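Local coordinates for AT5g51070/K3K7_27 (Arabidopsis thaliana, PDB 5GKM), which is a Clp-associated chaperone, probably ATP-hydrolysing as a whole protein, represented by its helical amino-terminal domain, at residues Thr11-Arg16 with Ala44-Pro49; Asp31-Gln36 with Ile97-Val102; His37-Leu42 with Gly126-Asp131; Ala119-Ala124 with Leu154-Gly159. One frame throughout, in Å; residues are numbered along the deposited sequence. Where two conformers were deposited one is given.

Interaction 1 of 4, residues Thr11-Arg16 with Ala44-Pro49; sequences TERAIR and AEDRDP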
loop_
_atom_site.group_PDB
_atom_site.type_symbol
_atom_site.label_atom_id
_atom_site.label_comp_id
_atom_site.label_asym_id
_atom_site.label_seq_id
_atom_site.Cartn_x
_atom_site.Cartn_y
_atom_site.Cartn_z
ATOM N N THR A 11 -0.735 -12.903 4.898
ATOM C CA THR A 11 0.141 -13.106 5.996
ATOM C C THR A 11 -0.084 -12.077 7.099
ATOM O O THR A 11 -0.657 -11.046 6.913
ATOM C CB THR A 11 1.617 -13.062 5.625
ATOM O OG1 THR A 11 2.014 -11.733 5.304
ATOM C CG2 THR A 11 1.901 -14.004 4.461
ATOM N N GLU A 12 0.412 -12.452 8.267
ATOM C CA GLU A 12 0.426 -11.467 9.448
ATOM C C GLU A 12 1.062 -9.988 9.142
ATOM O O GLU A 12 0.470 -9.038 9.444
ATOM C CB GLU A 12 1.152 -12.073 10.659
ATOM C CG GLU A 12 1.212 -11.150 11.843
ATOM C CD GLU A 12 2.214 -11.605 12.915
ATOM O OE1 GLU A 12 2.728 -12.739 12.872
ATOM O OE2 GLU A 12 2.594 -10.778 13.748
ATOM N N ARG A 13 2.141 -10.009 8.383
ATOM C CA ARG A 13 2.715 -8.796 7.915
ATOM C C ARG A 13 1.763 -8.088 6.971
ATOM O O ARG A 13 1.703 -6.910 6.998
ATOM C CB ARG A 13 4.032 -8.970 7.173
ATOM C CG ARG A 13 5.145 -9.586 7.982
ATOM C CD ARG A 13 6.470 -9.608 7.232
ATOM N NE ARG A 13 6.745 -8.305 6.702
ATOM C CZ ARG A 13 7.244 -8.083 5.512
ATOM N NH1 ARG A 13 7.575 -9.089 4.742
ATOM N NH2 ARG A 13 7.373 -6.837 5.095
ATOM N N ALA A 14 1.143 -8.831 6.083
ATOM C CA ALA A 14 0.288 -8.170 5.127
ATOM C C ALA A 14 -0.913 -7.502 5.812
ATOM O O ALA A 14 -1.323 -6.463 5.444
ATOM C CB ALA A 14 -0.182 -9.147 4.079
ATOM N N ILE A 15 -1.458 -8.227 6.758
ATOM C CA ILE A 15 -2.600 -7.743 7.499
ATOM C C ILE A 15 -2.211 -6.498 8.289
ATOM O O ILE A 15 -2.951 -5.597 8.343
ATOM C CB ILE A 15 -3.165 -8.816 8.451
ATOM C CG1 ILE A 15 -3.681 -10.013 7.681
ATOM C CG2 ILE A 15 -4.219 -8.241 9.380
ATOM C CD1 ILE A 15 -4.944 -9.722 7.017
ATOM N N ARG A 16 -1.021 -6.500 8.855
ATOM C CA ARG A 16 -0.576 -5.359 9.595
ATOM C C ARG A 16 -0.432 -4.134 8.695
ATOM O O ARG A 16 -0.828 -3.077 9.033
ATOM C CB ARG A 16 0.709 -5.677 10.338
ATOM C CG ARG A 16 1.256 -4.601 11.223
ATOM C CD ARG A 16 2.562 -5.090 11.841
ATOM N NE ARG A 16 2.381 -6.284 12.617
ATOM C CZ ARG A 16 3.057 -7.386 12.408
ATOM N NH1 ARG A 16 3.925 -7.460 11.399
ATOM N NH2 ARG A 16 2.839 -8.405 13.183
ATOM N N ALA A 44 5.195 1.749 6.542
ATOM C CA ALA A 44 5.205 1.680 7.979
ATOM C C ALA A 44 5.500 0.269 8.511
ATOM O O ALA A 44 6.053 0.096 9.552
ATOM C CB ALA A 44 3.906 2.205 8.548
ATOM N N GLU A 45 4.986 -0.725 7.836
ATOM C CA GLU A 45 5.152 -2.087 8.261
ATOM C C GLU A 45 6.566 -2.653 8.065
ATOM O O GLU A 45 7.006 -3.455 8.835
ATOM C CB GLU A 45 4.074 -2.969 7.628
ATOM C CG GLU A 45 3.990 -4.395 8.136
ATOM C CD GLU A 45 5.089 -5.282 7.603
ATOM O OE1 GLU A 45 5.570 -5.049 6.512
ATOM O OE2 GLU A 45 5.388 -6.215 8.309
ATOM N N ASP A 46 7.219 -2.240 6.990
ATOM C CA ASP A 46 8.444 -2.920 6.596
ATOM C C ASP A 46 9.563 -2.623 7.616
ATOM O O ASP A 46 9.844 -1.531 7.859
ATOM C CB ASP A 46 8.784 -2.468 5.174
ATOM C CG ASP A 46 9.932 -3.219 4.543
ATOM O OD1 ASP A 46 10.586 -3.984 5.194
ATOM O OD2 ASP A 46 10.082 -3.040 3.385
ATOM N N ARG A 47 10.140 -3.670 8.174
ATOM C CA ARG A 47 11.159 -3.571 9.201
ATOM C C ARG A 47 12.554 -3.683 8.606
ATOM O O ARG A 47 13.477 -3.810 9.318
ATOM C CB ARG A 47 10.960 -4.628 10.301
ATOM C CG ARG A 47 9.671 -4.481 11.104
ATOM C CD ARG A 47 9.468 -5.525 12.179
ATOM N NE ARG A 47 8.107 -5.634 12.663
ATOM C CZ ARG A 47 7.720 -6.418 13.650
ATOM N NH1 ARG A 47 8.576 -7.185 14.272
ATOM N NH2 ARG A 47 6.471 -6.478 13.987
ATOM N N ASP A 48 12.674 -3.618 7.298
ATOM C CA ASP A 48 13.973 -3.712 6.649
ATOM C C ASP A 48 14.809 -2.547 7.119
ATOM O O ASP A 48 14.406 -1.460 7.073
ATOM C CB ASP A 48 13.775 -3.639 5.139
ATOM C CG ASP A 48 15.047 -3.876 4.345
ATOM O OD1 ASP A 48 16.105 -3.611 4.900
ATOM O OD2 ASP A 48 14.940 -4.298 3.194
ATOM N N PRO A 49 16.043 -2.796 7.591
ATOM C CA PRO A 49 16.880 -1.713 8.106
ATOM C C PRO A 49 17.321 -0.768 7.023
ATOM O O PRO A 49 17.667 0.336 7.298
ATOM C CB PRO A 49 18.068 -2.431 8.783
ATOM C CG PRO A 49 18.080 -3.748 8.217
ATOM C CD PRO A 49 16.668 -4.091 7.805
#
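Glu45 OE2 draws two arginines: a hydrogen-bonded salt bridge from Arg13 and a long salt bridge from Arg16. Arg13 holds the carboxylate side-on with two nitrogens, one to each oxygen: NE reaches Glu45 OE2 at 3.0 Å, with an N-H...O angle of 157°, and NH2 reaches Glu45 OE1 at 2.9 Å. Both oxygens are met on their syn sides, although the guanidinium and carboxylate planes are turned 35° apart. The Glu45 chain bends at chi2 (-76°), which turns CD out of the extended line, and its CG lies 3.6 Å from Arg13 O. The Arg16 guanidinium is nearly coplanar with the same carboxylate, and Arg16 NH1 stands 3.6 Å from Glu45 OE2, at the guanidinium edge. Over one face of that Arg16 group comes Arg47 NH2, 3.8 Å from Arg16 NH1, a like-charged approach that the nearby acids probably temper. Glu12, modelled in two conformers, comes implausibly close to Arg16 NH2, so its part in the network is doubtful. Thr11 caps the start of helix 12-27, its OG1 accepting from Ala14 N at 3.1 Å. Where helix 35-45 ends, Asp46 OD1 accepts from Asp48 N, 3.0 Å away, in an Asx turn. The contact thus ties the first turn of helix 12-27 to the C-terminal end of helix 35-45 at the surface of the domain. Pro120, at the start of helix 120-130, packs on Thr11, Arg13 and Ala14, and Arg156 of helix 146-158 makes salt bridges to Asp46 and Asp48.

Interaction 2 of 4, residues Asp31-Gln36 with Ile97-Val102; sequences DMVYTQ and ISTKRV
Thr35 and Thr99 bring the two backbones to 5.3 Å between their CA atoms, where the loop leading into helix 35-45 runs up against the first turns of helix 97-112. The direct polar link is a hydrogen bond from Thr99 OG1 to Val33 O, 2.9 Å long. The hydroxyl lies above the carbonyl plane, 42° out of it. Thr99 OG1 is turned anti to its own carbonyl carbon (chi1 -58°), and from there it also lies 3.3 Å from Tyr34 C. The two threonines slide past each other in opposite directions, and the methyl Thr35 CG2 packs 3.7 Å from Thr99 OG1. The same methyl meets Val102 CG2 at 4.0 Å and also touches Ser98, so it wedges against the helix across one turn. Tyr34 is the N-cap residue of helix 35-45. In this all-helical Clp amino-terminal domain the contact joins that helix start to helix 97-112, over a span of some sixty residues of sequence. A water accepts from Thr35 N at 3.0 Å and lies at the edge of the Tyr34 ring; its very short approach to Ser98 OG, in one of two conformers, makes a bridge doubtful. In that conformer Ser98 OG bonds Ser96 OG, while Thr35 OG1 bonds Asp131 and Tyr34 OH bonds the backbone N of Glu81. Beyond the two segments, Val102 packs on Ile123 and Val130 of helix 120-130.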
loop_
_atom_site.group_PDB
_atom_site.type_symbol
_atom_site.label_atom_id
_atom_site.label_comp_id
_atom_site.label_asym_id
_atom_site.label_seq_id
_atom_site.Cartn_x
_atom_site.Cartn_y
_atom_site.Cartn_z
ATOM N N ASP A 31 -11.542 9.285 5.234
ATOM C CA ASP A 31 -12.504 8.286 5.616
ATOM C C ASP A 31 -12.578 7.053 4.701
ATOM O O ASP A 31 -13.483 6.318 4.785
ATOM C CB ASP A 31 -13.894 8.887 5.697
ATOM C CG ASP A 31 -13.981 10.008 6.697
ATOM O OD1 ASP A 31 -13.711 9.782 7.873
ATOM O OD2 ASP A 31 -14.328 11.104 6.268
ATOM N N MET A 32 -11.591 6.927 3.844
ATOM C CA MET A 32 -11.450 5.795 2.987
ATOM C C MET A 32 -9.980 5.647 2.624
ATOM O O MET A 32 -9.329 6.586 2.457
ATOM C CB MET A 32 -12.275 6.033 1.751
ATOM C CG MET A 32 -12.129 4.954 0.757
ATOM S SD MET A 32 -13.319 5.115 -0.555
ATOM C CE MET A 32 -14.509 4.033 0.157
ATOM N N VAL A 33 -9.533 4.421 2.481
ATOM C CA VAL A 33 -8.143 4.168 2.184
ATOM C C VAL A 33 -7.952 4.107 0.674
ATOM O O VAL A 33 -8.489 3.286 0.024
ATOM C CB VAL A 33 -7.749 2.787 2.716
ATOM C CG1 VAL A 33 -6.323 2.466 2.365
ATOM C CG2 VAL A 33 -7.920 2.730 4.205
ATOM N N TYR A 34 -7.188 5.036 0.150
ATOM C CA TYR A 34 -6.825 5.037 -1.234
ATOM C C TYR A 34 -5.380 4.509 -1.367
ATOM O O TYR A 34 -4.782 4.186 -0.413
ATOM C CB TYR A 34 -7.010 6.401 -1.873
ATOM C CG TYR A 34 -8.437 6.802 -2.158
ATOM C CD1 TYR A 34 -9.228 7.341 -1.193
ATOM C CD2 TYR A 34 -8.950 6.649 -3.407
ATOM C CE1 TYR A 34 -10.521 7.713 -1.475
ATOM C CE2 TYR A 34 -10.247 7.010 -3.712
ATOM C CZ TYR A 34 -11.034 7.523 -2.731
ATOM O OH TYR A 34 -12.304 7.918 -3.049
ATOM N N THR A 35 -4.892 4.384 -2.582
ATOM C CA THR A 35 -3.677 3.634 -2.782
ATOM C C THR A 35 -2.438 4.281 -2.209
ATOM O O THR A 35 -1.533 3.618 -1.880
ATOM C CB THR A 35 -3.471 3.159 -4.227
ATOM O OG1 THR A 35 -3.561 4.248 -5.117
ATOM C CG2 THR A 35 -4.496 2.162 -4.535
ATOM N N GLN A 36 -2.424 5.599 -2.162
ATOM C CA GLN A 36 -1.310 6.264 -1.503
ATOM C C GLN A 36 -1.253 5.942 0.012
ATOM O O GLN A 36 -0.240 5.950 0.598
ATOM C CB GLN A 36 -1.286 7.779 -1.764
ATOM C CG GLN A 36 -2.387 8.571 -1.082
ATOM C CD GLN A 36 -3.662 8.652 -1.882
ATOM O OE1 GLN A 36 -3.916 7.871 -2.751
ATOM N NE2 GLN A 36 -4.449 9.646 -1.569
ATOM N N ILE A 97 -12.092 1.648 -4.400
ATOM C CA ILE A 97 -12.137 0.709 -5.490
ATOM C C ILE A 97 -10.723 0.474 -5.954
ATOM O O ILE A 97 -10.366 -0.606 -6.178
ATOM C CB ILE A 97 -12.935 1.315 -6.646
ATOM C CG1 ILE A 97 -14.392 1.299 -6.263
ATOM C CG2 ILE A 97 -12.752 0.557 -7.945
ATOM C CD1 ILE A 97 -15.226 2.281 -7.068
ATOM N N SER A 98 -9.979 1.548 -6.093
ATOM C CA SER A 98 -8.475 1.271 -6.541
ATOM C C SER A 98 -7.647 0.293 -5.548
ATOM O O SER A 98 -6.941 -0.527 -5.954
ATOM C CB SER A 98 -7.798 2.640 -6.700
ATOM O OG SER A 98 -7.959 3.474 -5.539
ATOM N N THR A 99 -7.860 0.574 -4.268
ATOM C CA THR A 99 -7.229 -0.206 -3.280
ATOM C C THR A 99 -7.715 -1.653 -3.381
ATOM O O THR A 99 -6.952 -2.513 -3.257
ATOM C CB THR A 99 -7.446 0.384 -1.859
ATOM O OG1 THR A 99 -6.951 1.694 -1.854
ATOM C CG2 THR A 99 -6.730 -0.464 -0.823
ATOM N N LYS A 100 -9.001 -1.853 -3.566
ATOM C CA LYS A 100 -9.497 -3.195 -3.678
ATOM C C LYS A 100 -8.920 -3.913 -4.910
ATOM O O LYS A 100 -8.733 -5.087 -4.920
ATOM C CB LYS A 100 -11.025 -3.221 -3.710
ATOM C CG LYS A 100 -11.666 -2.815 -2.388
ATOM C CD LYS A 100 -13.192 -2.798 -2.521
ATOM C CE LYS A 100 -13.966 -2.368 -1.301
ATOM N NZ LYS A 100 -13.785 -3.318 -0.180
ATOM N N ARG A 101 -8.734 -3.152 -5.943
ATOM C CA ARG A 101 -8.168 -3.677 -7.154
ATOM C C ARG A 101 -6.757 -4.161 -6.862
ATOM O O ARG A 101 -6.369 -5.178 -7.290
ATOM C CB ARG A 101 -8.178 -2.627 -8.234
ATOM C CG ARG A 101 -7.556 -3.075 -9.514
ATOM C CD ARG A 101 -7.870 -2.187 -10.701
ATOM N NE ARG A 101 -6.927 -2.494 -11.790
ATOM C CZ ARG A 101 -6.672 -1.748 -12.860
ATOM N NH1 ARG A 101 -7.305 -0.628 -13.082
ATOM N NH2 ARG A 101 -5.763 -2.132 -13.727
ATOM N N VAL A 102 -6.027 -3.377 -6.090
ATOM C CA VAL A 102 -4.691 -3.773 -5.743
ATOM C C VAL A 102 -4.659 -5.081 -4.950
ATOM O O VAL A 102 -3.829 -5.915 -5.158
ATOM C CB VAL A 102 -3.974 -2.626 -4.980
ATOM C CG1 VAL A 102 -2.715 -3.103 -4.277
ATOM C CG2 VAL A 102 -3.671 -1.498 -5.937
HETATM O O HOH W 1 -6.159 5.179 -5.197
#

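Interaction 3 of 4, residues His37-Leu42 with Gly126-Asp131; sequences HLLLGL and GLFTVD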
loop_
_atom_site.group_PDB
_atom_site.type_symbol
_atom_site.label_atom_id
_atom_site.label_comp_id
_atom_site.label_asym_id
_atom_site.label_seq_id
_atom_site.Cartn_x
_atom_site.Cartn_y
_atom_site.Cartn_z
ATOM N N HIS A 37 -2.409 5.730 0.600
ATOM C CA HIS A 37 -2.474 5.315 1.969
ATOM C C HIS A 37 -1.982 3.911 2.199
ATOM O O HIS A 37 -1.388 3.609 3.175
ATOM C CB HIS A 37 -3.853 5.544 2.563
ATOM C CG HIS A 37 -4.413 6.886 2.234
ATOM N ND1 HIS A 37 -5.589 7.060 1.609
ATOM C CD2 HIS A 37 -3.896 8.147 2.450
ATOM C CE1 HIS A 37 -5.799 8.359 1.434
ATOM N NE2 HIS A 37 -4.766 9.025 1.962
ATOM N N LEU A 38 -2.316 3.054 1.256
ATOM C CA LEU A 38 -1.794 1.705 1.286
ATOM C C LEU A 38 -0.251 1.727 1.190
ATOM O O LEU A 38 0.403 0.987 1.825
ATOM C CB LEU A 38 -2.391 0.897 0.139
ATOM C CG LEU A 38 -1.910 -0.541 0.092
ATOM C CD1 LEU A 38 -2.198 -1.312 1.383
ATOM C CD2 LEU A 38 -2.506 -1.242 -1.106
ATOM N N LEU A 39 0.246 2.632 0.386
ATOM C CA LEU A 39 1.680 2.757 0.277
ATOM C C LEU A 39 2.265 3.127 1.626
ATOM O O LEU A 39 3.222 2.577 2.022
ATOM C CB LEU A 39 2.059 3.798 -0.782
ATOM C CG LEU A 39 3.539 4.117 -0.895
ATOM C CD1 LEU A 39 4.365 2.907 -1.294
ATOM C CD2 LEU A 39 3.716 5.233 -1.900
ATOM N N LEU A 40 1.605 4.037 2.315
ATOM C CA LEU A 40 2.056 4.398 3.637
ATOM C C LEU A 40 2.039 3.216 4.617
ATOM O O LEU A 40 2.931 3.037 5.338
ATOM C CB LEU A 40 1.270 5.570 4.213
ATOM C CG LEU A 40 1.384 6.905 3.496
ATOM C CD1 LEU A 40 0.538 7.982 4.167
ATOM C CD2 LEU A 40 2.819 7.384 3.446
ATOM N N GLY A 41 0.992 2.415 4.566
ATOM C CA GLY A 41 0.929 1.267 5.417
ATOM C C GLY A 41 2.030 0.251 5.183
ATOM O O GLY A 41 2.538 -0.314 6.071
ATOM N N LEU A 42 2.339 0.041 3.917
ATOM C CA LEU A 42 3.428 -0.847 3.574
ATOM C C LEU A 42 4.766 -0.343 4.032
ATOM O O LEU A 42 5.550 -1.083 4.487
ATOM C CB LEU A 42 3.491 -1.085 2.060
ATOM C CG LEU A 42 2.322 -1.880 1.457
ATOM C CD1 LEU A 42 2.311 -1.696 -0.046
ATOM C CD2 LEU A 42 2.321 -3.349 1.801
ATOM N N GLY A 126 1.265 -5.426 -6.723
ATOM C CA GLY A 126 -0.029 -4.968 -7.173
ATOM C C GLY A 126 -0.121 -3.465 -7.203
ATOM O O GLY A 126 -0.596 -2.910 -8.114
ATOM N N LEU A 127 0.381 -2.847 -6.152
ATOM C CA LEU A 127 0.256 -1.448 -6.011
ATOM C C LEU A 127 0.958 -0.742 -7.137
ATOM O O LEU A 127 0.513 0.260 -7.620
ATOM C CB LEU A 127 0.817 -1.030 -4.662
ATOM C CG LEU A 127 0.852 0.428 -4.246
ATOM C CD1 LEU A 127 -0.564 0.959 -4.253
ATOM C CD2 LEU A 127 1.461 0.606 -2.867
ATOM N N PHE A 128 2.075 -1.305 -7.534
ATOM C CA PHE A 128 2.936 -0.659 -8.489
ATOM C C PHE A 128 2.629 -1.076 -9.919
ATOM O O PHE A 128 3.377 -0.747 -10.779
ATOM C CB PHE A 128 4.416 -0.946 -8.179
ATOM C CG PHE A 128 4.855 -0.470 -6.819
ATOM C CD1 PHE A 128 4.252 0.618 -6.261
ATOM C CD2 PHE A 128 5.863 -1.100 -6.103
ATOM C CE1 PHE A 128 4.605 1.062 -5.030
ATOM C CE2 PHE A 128 6.229 -0.655 -4.843
ATOM C CZ PHE A 128 5.575 0.409 -4.318
ATOM N N THR A 129 1.603 -1.891 -10.106
ATOM C CA THR A 129 1.170 -2.279 -11.436
ATOM C C THR A 129 -0.267 -1.997 -11.795
ATOM O O THR A 129 -0.555 -1.890 -12.939
ATOM C CB THR A 129 1.464 -3.735 -11.745
ATOM O OG1 THR A 129 0.839 -4.567 -10.796
ATOM C CG2 THR A 129 2.947 -4.023 -11.736
ATOM N N VAL A 130 -1.163 -1.944 -10.840
ATOM C CA VAL A 130 -2.578 -1.774 -11.151
ATOM C C VAL A 130 -3.325 -0.612 -10.504
ATOM O O VAL A 130 -4.531 -0.587 -10.552
ATOM C CB VAL A 130 -3.389 -3.065 -10.906
ATOM C CG1 VAL A 130 -2.770 -4.212 -11.650
ATOM C CG2 VAL A 130 -3.539 -3.353 -9.435
ATOM N N ASP A 131 -2.606 0.319 -9.897
ATOM C CA ASP A 131 -3.279 1.419 -9.223
ATOM C C ASP A 131 -3.633 2.618 -10.130
ATOM O O ASP A 131 -3.480 2.523 -11.296
ATOM C CB ASP A 131 -2.610 1.842 -7.896
ATOM C CG ASP A 131 -1.738 3.085 -8.022
ATOM O OD1 ASP A 131 -1.211 3.236 -9.099
ATOM O OD2 ASP A 131 -1.557 3.829 -7.067
#
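Leu127 meets Leu38, Leu39 and Leu42 in a wholly apolar contact, with no hydrogen bond between the two segments. Its branches divide the work. CD2 of Leu127 lies 3.7 Å from Leu42 CD1 and 3.8 Å from Leu39 CA, so this methyl reaches the backbone of the facing helix. CD1 of Leu127 makes the looser approach to Leu38, 4.3 Å from its CD2. The Leu127 side chain crosses that of Leu39 at about a right angle, but slides past that of Leu42 in the opposite direction. Its CG is anti to the backbone N (chi1 178°), which carries it out toward helix 35-45.

The aromatic part of the contact is smaller. Phe128 presents its ring edge to Leu39, with CZ 4.1 Å from Leu39 CD1, and the two side chains cross at about a right angle. Backbone bonding is confined to each segment: Gly41 and Leu42 continue the regular pattern of helix 35-45, while Gly126 O accepts from both Thr129 N and Val130 N, the latter at 2.9 Å.

The segment axes approach to 11.3 Å and run roughly antiparallel, at 154°, a spacing bridged by leucine side chains from both helices. The contact lies about 3 Å, centre to centre, from the middle of the chain. Around it, Val102 and Phe103 of helix 97-112 pack on Leu38, and Phe52 touches Leu39 and Leu42. Met146, Leu149 and Thr150 of helix 146-158 meet Phe128, so the pair of helices is embedded between further helices of the domain.

Interaction 4 of 4, residues Ala119-Ala124 with Leu154-Gly159; sequences APEHIA and LTRLKG
Glu121 and His122 both turn CG anti to the carbonyl carbon (chi1 -70° and -64°), and Leu157 does the same, which sets their side chains against each other across helices 120-130 and 146-158. A bend at chi2 of Glu121 turns its CD out of the extended line, while the Arg156 chain stays extended from CG to NE. Arg156 NH1 donates to Glu121 OE2 over 3.0 Å, at an N-H...O angle of 161°. The oxygen lies in the guanidinium plane and is met nearly along its C-O axis; the carboxylate and guanidinium planes are well away from coplanar. The aliphatic part of Arg156 also packs on the acid, its CD lying 4.0 Å from Glu121 CG. Leu157 carries the apolar half. Its CG sits 3.7 Å from Glu121 CB, and its CD2 lies over one face of the His122 ring, 3.5 Å from CE1, in a CH-pi contact. The ring's rotation is fixed from within its own segment: Ala119 N donates to His122 ND1 at 2.9 Å, in the ring plane, closing the first turn of helix 120-130 from its N-cap residue. The segment axes pass 9.3 Å apart and run roughly antiparallel. Beyond the pair, Glu121 OE2 also takes a salt bridge from Arg13, and Arg156 NH2 binds Asp46 and Asp48. Because ND1 accepts, the His122 ring is probably neutral with its proton on NE2, which is buried with no partner in the model.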
loop_
_atom_site.group_PDB
_atom_site.type_symbol
_atom_site.label_atom_id
_atom_site.label_comp_id
_atom_site.label_asym_id
_atom_site.label_seq_id
_atom_site.Cartn_x
_atom_site.Cartn_y
_atom_site.Cartn_z
ATOM N N ALA A 119 1.680 -11.927 0.745
ATOM C CA ALA A 119 2.560 -11.137 1.550
ATOM C C ALA A 119 2.510 -9.669 1.166
ATOM O O ALA A 119 2.001 -9.309 0.212
ATOM C CB ALA A 119 3.983 -11.661 1.482
ATOM N N PRO A 120 3.151 -8.845 1.988
ATOM C CA PRO A 120 3.204 -7.421 1.643
ATOM C C PRO A 120 3.853 -7.182 0.256
ATOM O O PRO A 120 3.541 -6.268 -0.420
ATOM C CB PRO A 120 4.101 -6.834 2.747
ATOM C CG PRO A 120 3.862 -7.687 3.897
ATOM C CD PRO A 120 3.760 -9.065 3.311
ATOM N N GLU A 121 4.778 -8.059 -0.072
ATOM C CA GLU A 121 5.479 -7.941 -1.321
ATOM C C GLU A 121 4.543 -8.141 -2.519
ATOM O O GLU A 121 4.682 -7.517 -3.484
ATOM C CB GLU A 121 6.660 -8.875 -1.348
ATOM C CG GLU A 121 7.723 -8.418 -0.399
ATOM C CD GLU A 121 7.485 -8.778 1.063
ATOM O OE1 GLU A 121 6.701 -9.596 1.420
ATOM O OE2 GLU A 121 8.190 -8.207 1.819
ATOM N N HIS A 122 3.599 -9.058 -2.391
ATOM C CA HIS A 122 2.593 -9.230 -3.399
ATOM C C HIS A 122 1.716 -8.013 -3.524
ATOM O O HIS A 122 1.309 -7.666 -4.573
ATOM C CB HIS A 122 1.678 -10.397 -3.097
ATOM C CG HIS A 122 2.363 -11.741 -3.088
ATOM N ND1 HIS A 122 2.493 -12.493 -2.001
ATOM C CD2 HIS A 122 2.952 -12.436 -4.099
ATOM C CE1 HIS A 122 3.120 -13.607 -2.316
ATOM N NE2 HIS A 122 3.410 -13.563 -3.592
ATOM N N ILE A 123 1.371 -7.427 -2.387
ATOM C CA ILE A 123 0.607 -6.192 -2.379
ATOM C C ILE A 123 1.370 -5.058 -3.044
ATOM O O ILE A 123 0.825 -4.306 -3.742
ATOM C CB ILE A 123 0.137 -5.750 -0.959
ATOM C CG1 ILE A 123 -0.699 -6.871 -0.332
ATOM C CG2 ILE A 123 -0.588 -4.409 -1.037
ATOM C CD1 ILE A 123 -1.031 -6.692 1.134
ATOM N N ALA A 124 2.655 -4.988 -2.771
ATOM C CA ALA A 124 3.455 -3.970 -3.434
ATOM C C ALA A 124 3.498 -4.140 -4.957
ATOM O O ALA A 124 3.411 -3.211 -5.651
ATOM C CB ALA A 124 4.873 -3.940 -2.872
ATOM N N LEU A 154 9.780 -8.552 -5.791
ATOM C CA LEU A 154 9.840 -9.862 -6.393
ATOM C C LEU A 154 11.073 -10.633 -5.905
ATOM O O LEU A 154 11.009 -11.807 -5.701
ATOM C CB LEU A 154 9.812 -9.762 -7.908
ATOM C CG LEU A 154 8.487 -9.337 -8.519
ATOM C CD1 LEU A 154 8.614 -8.945 -9.947
ATOM C CD2 LEU A 154 7.326 -10.300 -8.356
ATOM N N THR A 155 12.174 -9.932 -5.738
ATOM C CA THR A 155 13.384 -10.522 -5.225
ATOM C C THR A 155 13.212 -11.056 -3.814
ATOM O O THR A 155 13.605 -12.163 -3.522
ATOM C CB THR A 155 14.580 -9.573 -5.358
ATOM O OG1 THR A 155 14.785 -9.275 -6.728
ATOM C CG2 THR A 155 15.794 -10.161 -4.788
ATOM N N ARG A 156 12.521 -10.319 -2.982
ATOM C CA ARG A 156 12.235 -10.797 -1.663
ATOM C C ARG A 156 11.420 -12.076 -1.645
ATOM O O ARG A 156 11.647 -12.948 -0.871
ATOM C CB ARG A 156 11.471 -9.747 -0.872
ATOM C CG ARG A 156 12.336 -8.766 -0.162
ATOM C CD ARG A 156 11.489 -7.994 0.786
ATOM N NE ARG A 156 12.122 -6.852 1.342
ATOM C CZ ARG A 156 11.529 -5.970 2.131
ATOM N NH1 ARG A 156 10.259 -6.104 2.467
ATOM N NH2 ARG A 156 12.197 -4.961 2.556
ATOM N N LEU A 157 10.478 -12.171 -2.539
ATOM C CA LEU A 157 9.630 -13.332 -2.564
ATOM C C LEU A 157 10.359 -14.611 -2.967
ATOM O O LEU A 157 9.891 -15.680 -2.775
ATOM C CB LEU A 157 8.472 -13.093 -3.512
ATOM C CG LEU A 157 7.427 -12.098 -3.022
ATOM C CD1 LEU A 157 6.583 -11.584 -4.157
ATOM C CD2 LEU A 157 6.541 -12.746 -1.986
ATOM N N LYS A 158 11.513 -14.444 -3.542
ATOM C CA LYS A 158 12.351 -15.590 -3.866
ATOM C C LYS A 158 13.048 -16.186 -2.711
ATOM O O LYS A 158 13.395 -17.339 -2.747
ATOM C CB LYS A 158 13.433 -15.202 -4.827
ATOM C CG LYS A 158 12.927 -15.001 -6.178
ATOM C CD LYS A 158 14.080 -14.682 -7.057
ATOM C CE LYS A 158 13.505 -14.366 -8.404
ATOM N NZ LYS A 158 12.869 -15.584 -8.964
ATOM N N GLY A 159 13.301 -15.402 -1.706
ATOM C CA GLY A 159 13.956 -15.896 -0.534
ATOM C C GLY A 159 15.426 -15.584 -0.573
ATOM O O GLY A 159 16.024 -15.618 -1.622
#

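The four contacts all lie in one Clp amino-terminal domain built of helices without strands. Helix 35-45 serves interactions 1, 2 and 3, and helix 120-130 serves interactions 3 and 4. Interaction 3 is nearest the chain's centre; from interaction 3, interaction 2 lies about 8 Å and interactions 1 and 4 about 13 Å, between centres. Interactions 1 and 2 sit on opposite sides of the chain's centre, 18 Å apart. Along the chain, interactions 1, 2 and 3 interleave, while interaction 4 opens after interactions 1 and 2 close. Arg156 salt bridges join interactions 1 and 4, and Thr35 with Asp131 joins 2 and 3.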